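Local coordinates for protein tyrocidine synthetase 3 (Brevibacillus brevis, PDB 2JGP) that probably forms a peptide bond in the nonribosomal assembly of the antibiotic tyrocidine, its condensation domain acting on substrates tethered to carrier domains, at residues S485-R489 with E490-R494; A335-N338 with V339-K343. All coordinates share one frame; numbering follows the deposited sequence.

Interaction 1: S485-R489 with E490-R494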
loop_
_atom_site.group_PDB
_atom_site.type_symbol
_atom_site.label_atom_id
_atom_site.label_comp_id
_atom_site.label_asym_id
_atom_site.label_seq_id
_atom_site.Cartn_x
_atom_site.Cartn_y
_atom_site.Cartn_z
ATOM N N SER A 485 8.735 18.115 -15.630
ATOM C CA SER A 485 9.786 18.084 -16.641
ATOM C C SER A 485 9.397 17.294 -17.898
ATOM O O SER A 485 10.102 17.366 -18.902
ATOM C CB SER A 485 11.056 17.484 -16.041
ATOM O OG SER A 485 10.830 16.141 -15.670
ATOM N N LEU A 486 8.293 16.557 -17.840
ATOM C CA LEU A 486 7.880 15.663 -18.931
ATOM C C LEU A 486 6.559 16.042 -19.610
ATOM O O LEU A 486 6.439 15.922 -20.836
ATOM C CB LEU A 486 7.770 14.233 -18.408
ATOM C CG LEU A 486 9.028 13.590 -17.817
ATOM C CD1 LEU A 486 8.710 12.147 -17.401
ATOM C CD2 LEU A 486 10.187 13.632 -18.797
ATOM N N PHE A 487 5.569 16.479 -18.829
ATOM C CA PHE A 487 4.216 16.708 -19.355
ATOM C C PHE A 487 3.670 18.088 -19.018
ATOM O O PHE A 487 3.941 18.634 -17.944
ATOM C CB PHE A 487 3.233 15.655 -18.827
ATOM C CG PHE A 487 3.733 14.241 -18.933
ATOM C CD1 PHE A 487 3.779 13.596 -20.161
ATOM C CD2 PHE A 487 4.149 13.551 -17.800
ATOM C CE1 PHE A 487 4.233 12.288 -20.256
ATOM C CE2 PHE A 487 4.607 12.247 -17.889
ATOM C CZ PHE A 487 4.646 11.614 -19.120
ATOM N N THR A 488 2.898 18.643 -19.952
ATOM C CA THR A 488 2.156 19.871 -19.718
ATOM C C THR A 488 0.833 19.517 -19.037
ATOM O O THR A 488 0.379 18.367 -19.089
ATOM C CB THR A 488 1.856 20.619 -21.036
ATOM O OG1 THR A 488 0.974 19.835 -21.853
ATOM C CG2 THR A 488 3.136 20.898 -21.812
ATOM N N ARG A 489 0.221 20.509 -18.396
ATOM C CA ARG A 489 -1.115 20.354 -17.826
ATOM C C ARG A 489 -2.125 19.921 -18.886
ATOM O O ARG A 489 -2.974 19.069 -18.624
ATOM C CB ARG A 489 -1.575 21.664 -17.183
ATOM C CG ARG A 489 -3.006 21.634 -16.662
ATOM C CD ARG A 489 -3.284 22.818 -15.758
ATOM N NE ARG A 489 -2.479 22.753 -14.541
ATOM C CZ ARG A 489 -2.733 21.966 -13.496
ATOM N NH1 ARG A 489 -3.788 21.161 -13.490
ATOM N NH2 ARG A 489 -1.921 21.991 -12.442
ATOM N N GLU A 490 -2.030 20.518 -20.073
ATOM C CA GLU A 490 -2.931 20.213 -21.184
ATOM C C GLU A 490 -2.894 18.724 -21.533
ATOM O O GLU A 490 -3.941 18.079 -21.639
ATOM C CB GLU A 490 -2.566 21.061 -22.411
ATOM C CG GLU A 490 -3.409 20.800 -23.657
ATOM C CD GLU A 490 -2.910 21.561 -24.877
ATOM O OE1 GLU A 490 -2.180 22.565 -24.720
ATOM O OE2 GLU A 490 -3.252 21.153 -26.005
ATOM N N THR A 491 -1.683 18.193 -21.702
ATOM C CA THR A 491 -1.483 16.778 -22.035
ATOM C C THR A 491 -2.063 15.834 -20.985
ATOM O O THR A 491 -2.628 14.791 -21.322
ATOM C CB THR A 491 0.020 16.458 -22.223
ATOM O OG1 THR A 491 0.494 17.104 -23.408
ATOM C CG2 THR A 491 0.262 14.940 -22.336
ATOM N N MET A 492 -1.927 16.206 -19.716
ATOM C CA MET A 492 -2.375 15.357 -18.616
ATOM C C MET A 492 -3.885 15.442 -18.401
ATOM O O MET A 492 -4.518 14.445 -18.055
ATOM C CB MET A 492 -1.613 15.704 -17.337
ATOM C CG MET A 492 -0.152 15.285 -17.389
ATOM S SD MET A 492 0.049 13.498 -17.244
ATOM C CE MET A 492 0.202 13.003 -18.958
ATOM N N GLU A 493 -4.463 16.622 -18.604
ATOM C CA GLU A 493 -5.926 16.746 -18.606
ATOM C C GLU A 493 -6.543 15.917 -19.737
ATOM O O GLU A 493 -7.580 15.293 -19.548
ATOM C CB GLU A 493 -6.360 18.214 -18.684
ATOM C CG GLU A 493 -6.111 18.979 -17.378
ATOM C CD GLU A 493 -6.439 20.461 -17.464
ATOM O OE1 GLU A 493 -6.709 20.968 -18.575
ATOM O OE2 GLU A 493 -6.415 21.127 -16.408
ATOM N N ARG A 494 -5.889 15.887 -20.896
ATOM C CA ARG A 494 -6.346 15.068 -22.023
ATOM C C ARG A 494 -6.169 13.571 -21.745
ATOM O O ARG A 494 -7.032 12.766 -22.100
ATOM C CB ARG A 494 -5.602 15.457 -23.307
ATOM C CG ARG A 494 -6.078 14.720 -24.553
ATOM C CD ARG A 494 -5.340 15.171 -25.811
ATOM N NE ARG A 494 -5.593 16.583 -26.115
ATOM C CZ ARG A 494 -4.734 17.586 -25.936
ATOM N NH1 ARG A 494 -3.511 17.381 -25.453
ATOM N NH2 ARG A 494 -5.106 18.821 -26.253
#

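Interaction 2: A335-N338 with V339-K343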
loop_
_atom_site.group_PDB
_atom_site.type_symbol
_atom_site.label_atom_id
_atom_site.label_comp_id
_atom_site.label_asym_id
_atom_site.label_seq_id
_atom_site.Cartn_x
_atom_site.Cartn_y
_atom_site.Cartn_z
ATOM N N ALA A 335 -7.024 -2.408 -15.013
ATOM C CA ALA A 335 -7.124 -2.918 -16.368
ATOM C C ALA A 335 -7.292 -1.768 -17.364
ATOM O O ALA A 335 -6.586 -1.707 -18.366
ATOM C CB ALA A 335 -8.293 -3.904 -16.477
ATOM N N ALA A 336 -8.217 -0.853 -17.075
ATOM C CA ALA A 336 -8.454 0.316 -17.928
ATOM C C ALA A 336 -7.211 1.205 -18.005
ATOM O O ALA A 336 -6.907 1.786 -19.047
ATOM C CB ALA A 336 -9.647 1.127 -17.413
ATOM N N TYR A 337 -6.493 1.303 -16.894
ATOM C CA TYR A 337 -5.278 2.099 -16.860
ATOM C C TYR A 337 -4.212 1.479 -17.766
ATOM O O TYR A 337 -3.555 2.191 -18.526
ATOM C CB TYR A 337 -4.786 2.259 -15.420
ATOM C CG TYR A 337 -3.580 3.154 -15.286
ATOM C CD1 TYR A 337 -3.618 4.473 -15.727
ATOM C CD2 TYR A 337 -2.405 2.687 -14.707
ATOM C CE1 TYR A 337 -2.507 5.302 -15.606
ATOM C CE2 TYR A 337 -1.290 3.511 -14.584
ATOM C CZ TYR A 337 -1.353 4.816 -15.030
ATOM O OH TYR A 337 -0.251 5.637 -14.916
ATOM N N ASN A 338 -4.065 0.157 -17.718
ATOM C CA ASN A 338 -3.143 -0.536 -18.626
ATOM C C ASN A 338 -3.432 -0.313 -20.118
ATOM O O ASN A 338 -2.501 -0.156 -20.917
ATOM C CB ASN A 338 -3.099 -2.036 -18.340
ATOM C CG ASN A 338 -2.120 -2.387 -17.249
ATOM O OD1 ASN A 338 -0.998 -2.816 -17.527
ATOM N ND2 ASN A 338 -2.533 -2.209 -16.004
ATOM N N VAL A 339 -4.706 -0.307 -20.503
ATOM C CA VAL A 339 -5.051 -0.033 -21.910
ATOM C C VAL A 339 -4.782 1.439 -22.280
ATOM O O VAL A 339 -4.344 1.727 -23.394
ATOM C CB VAL A 339 -6.488 -0.506 -22.325
ATOM C CG1 VAL A 339 -7.396 -0.743 -21.132
ATOM C CG2 VAL A 339 -7.130 0.448 -23.344
ATOM N N LEU A 340 -5.004 2.348 -21.331
ATOM C CA LEU A 340 -4.667 3.765 -21.505
ATOM C C LEU A 340 -3.181 3.924 -21.828
ATOM O O LEU A 340 -2.814 4.558 -22.821
ATOM C CB LEU A 340 -5.002 4.550 -20.233
ATOM C CG LEU A 340 -5.293 6.062 -20.280
ATOM C CD1 LEU A 340 -4.647 6.757 -19.097
ATOM C CD2 LEU A 340 -4.902 6.741 -21.573
ATOM N N LEU A 341 -2.336 3.333 -20.986
ATOM C CA LEU A 341 -0.885 3.397 -21.173
ATOM C C LEU A 341 -0.459 2.708 -22.468
ATOM O O LEU A 341 0.420 3.201 -23.173
ATOM C CB LEU A 341 -0.154 2.761 -19.982
ATOM C CG LEU A 341 -0.304 3.433 -18.610
ATOM C CD1 LEU A 341 0.399 2.608 -17.549
ATOM C CD2 LEU A 341 0.224 4.861 -18.630
ATOM N N ALA A 342 -1.076 1.565 -22.766
ATOM C CA ALA A 342 -0.785 0.815 -23.989
ATOM C C ALA A 342 -1.020 1.656 -25.245
ATOM O O ALA A 342 -0.239 1.600 -26.197
ATOM C CB ALA A 342 -1.623 -0.458 -24.043
ATOM N N LYS A 343 -2.096 2.436 -25.238
ATOM C CA LYS A 343 -2.441 3.275 -26.385
ATOM C C LYS A 343 -1.521 4.493 -26.502
ATOM O O LYS A 343 -1.078 4.836 -27.600
ATOM C CB LYS A 343 -3.912 3.692 -26.324
ATOM C CG LYS A 343 -4.859 2.550 -26.679
ATOM C CD LYS A 343 -6.315 2.983 -26.701
ATOM C CE LYS A 343 -7.225 1.799 -26.980
ATOM N NZ LYS A 343 -6.980 1.221 -28.330
#

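Interaction 1: S485-R489 with E490-R494
The backbone turns from loop into helix at T488, whose carbonyl accepts from M492 N while R489 O accepts from E493 N at 2.9 Å, the opening turns of helix 489-508. T488 is the N-cap. Its OG1 takes the amide hydrogen of T491 in a nearly straight bond of 3.1 Å, N-H...O angle 166°, because chi1 of 65° turns the hydroxyl toward the amides of the first turn. The T491 hydroxyl lies 3.2 Å from T488 OG1. D292 reaches both residues, through T488 N and T491 OG1, and ties the cap to a neighbouring loop.

Just before the cap, F487 meets M492. The methyl CE sits over one ring face, 4.0 Å from the F487 centroid, with L486 CB on the opposite face; M492 SD approaches more obliquely, a Met-aromatic contact. Bends at chi2 and chi3 of M492 fold its thioether back onto the ring. M492 CG also packs against F487 CB at 3.7 Å.

On the exposed side, R489 NH1 and E493 OE2 form only a long salt bridge of 3.9 Å, the carboxylate oxygen lying at the guanidinium edge with the two planes 63° apart. The stronger partner of R489 is D304. One residue further on, in the next i to i+4 pair, R494 NH2 donates to E490 OE2 at 3.0 Å, almost exactly in the guanidinium plane and on the anti lone pair. Together these features make a threonine N-cap joined to a hydrophobic staple, F487 just before the cap packing on M492 in the first turns.

Interaction 2: A335-N338 with V339-K343
Four consecutive backbone hydrogen bonds join A335-N338 to V339-K343, each running from an amide to the carbonyl four residues earlier, the regular alpha-helical pattern. L341 N to Y337 O is the straightest of them, 3.0 Å with an N-H...O angle of 168°; A342 N to N338 O is similar in length, at 2.9 Å, but more bent.

Apolar contacts gather round the ring of Y337. With CG anti to the backbone N (chi1 -176°), the ring stands out from the helix, and L341, one turn on, leans back over one of its faces. The branch CD1 of L341 makes a CH-pi contact, 4.0 Å from the Y337 centroid and 29° off the ring normal, and comes within 3.5 Å of Y337 CE2. Its other methyl, CD2, is 3.8 Å from Y337 OH, so both branches of the leucine follow the outer half of the ring. L340 adds a lighter touch: its CD1 meets Y337 CD1 at 4.2 Å, obliquely.

The polar ends of Y337 and N338 bond outside the two segments: the phenol OH of Y337 hydrogen-bonds to T430 OG1, and, within the same helix, N338 ND2 donates to the carbonyl of L334, one turn back, which gives the buried ND2 group an acceptor.

Helix 329-345 lies among several elements. F495 of helix 489-508 touches L340 and L341, while F499 of that helix meets A336. A335 and N338 face helix 387-403, L341 and A342 lie against I350 on strand 350-356, and the ring of Y337 meets that of F467 on strand 465-471.

How the interactions relate
Interactions 1 and 2 show the same local principle, an aromatic ring packed by an aliphatic or thioether side chain four or five residues further on, at the start of one helix and within another. Their centres lie about 17 Å apart and their nearest atoms about 6 Å apart, without touching. Helix 489-508 connects them: it begins at the cap of interaction 1, and its F495, F499 and I502 pack against the helix of interaction 2. Both also border one mixed sheet, interaction 1 through strands 476-483 and 303-309, interaction 2 through F467 and T430. Neither contains the sodium ligands, Q396 and D400, although helix 387-403, which carries them, packs against A335 and N338.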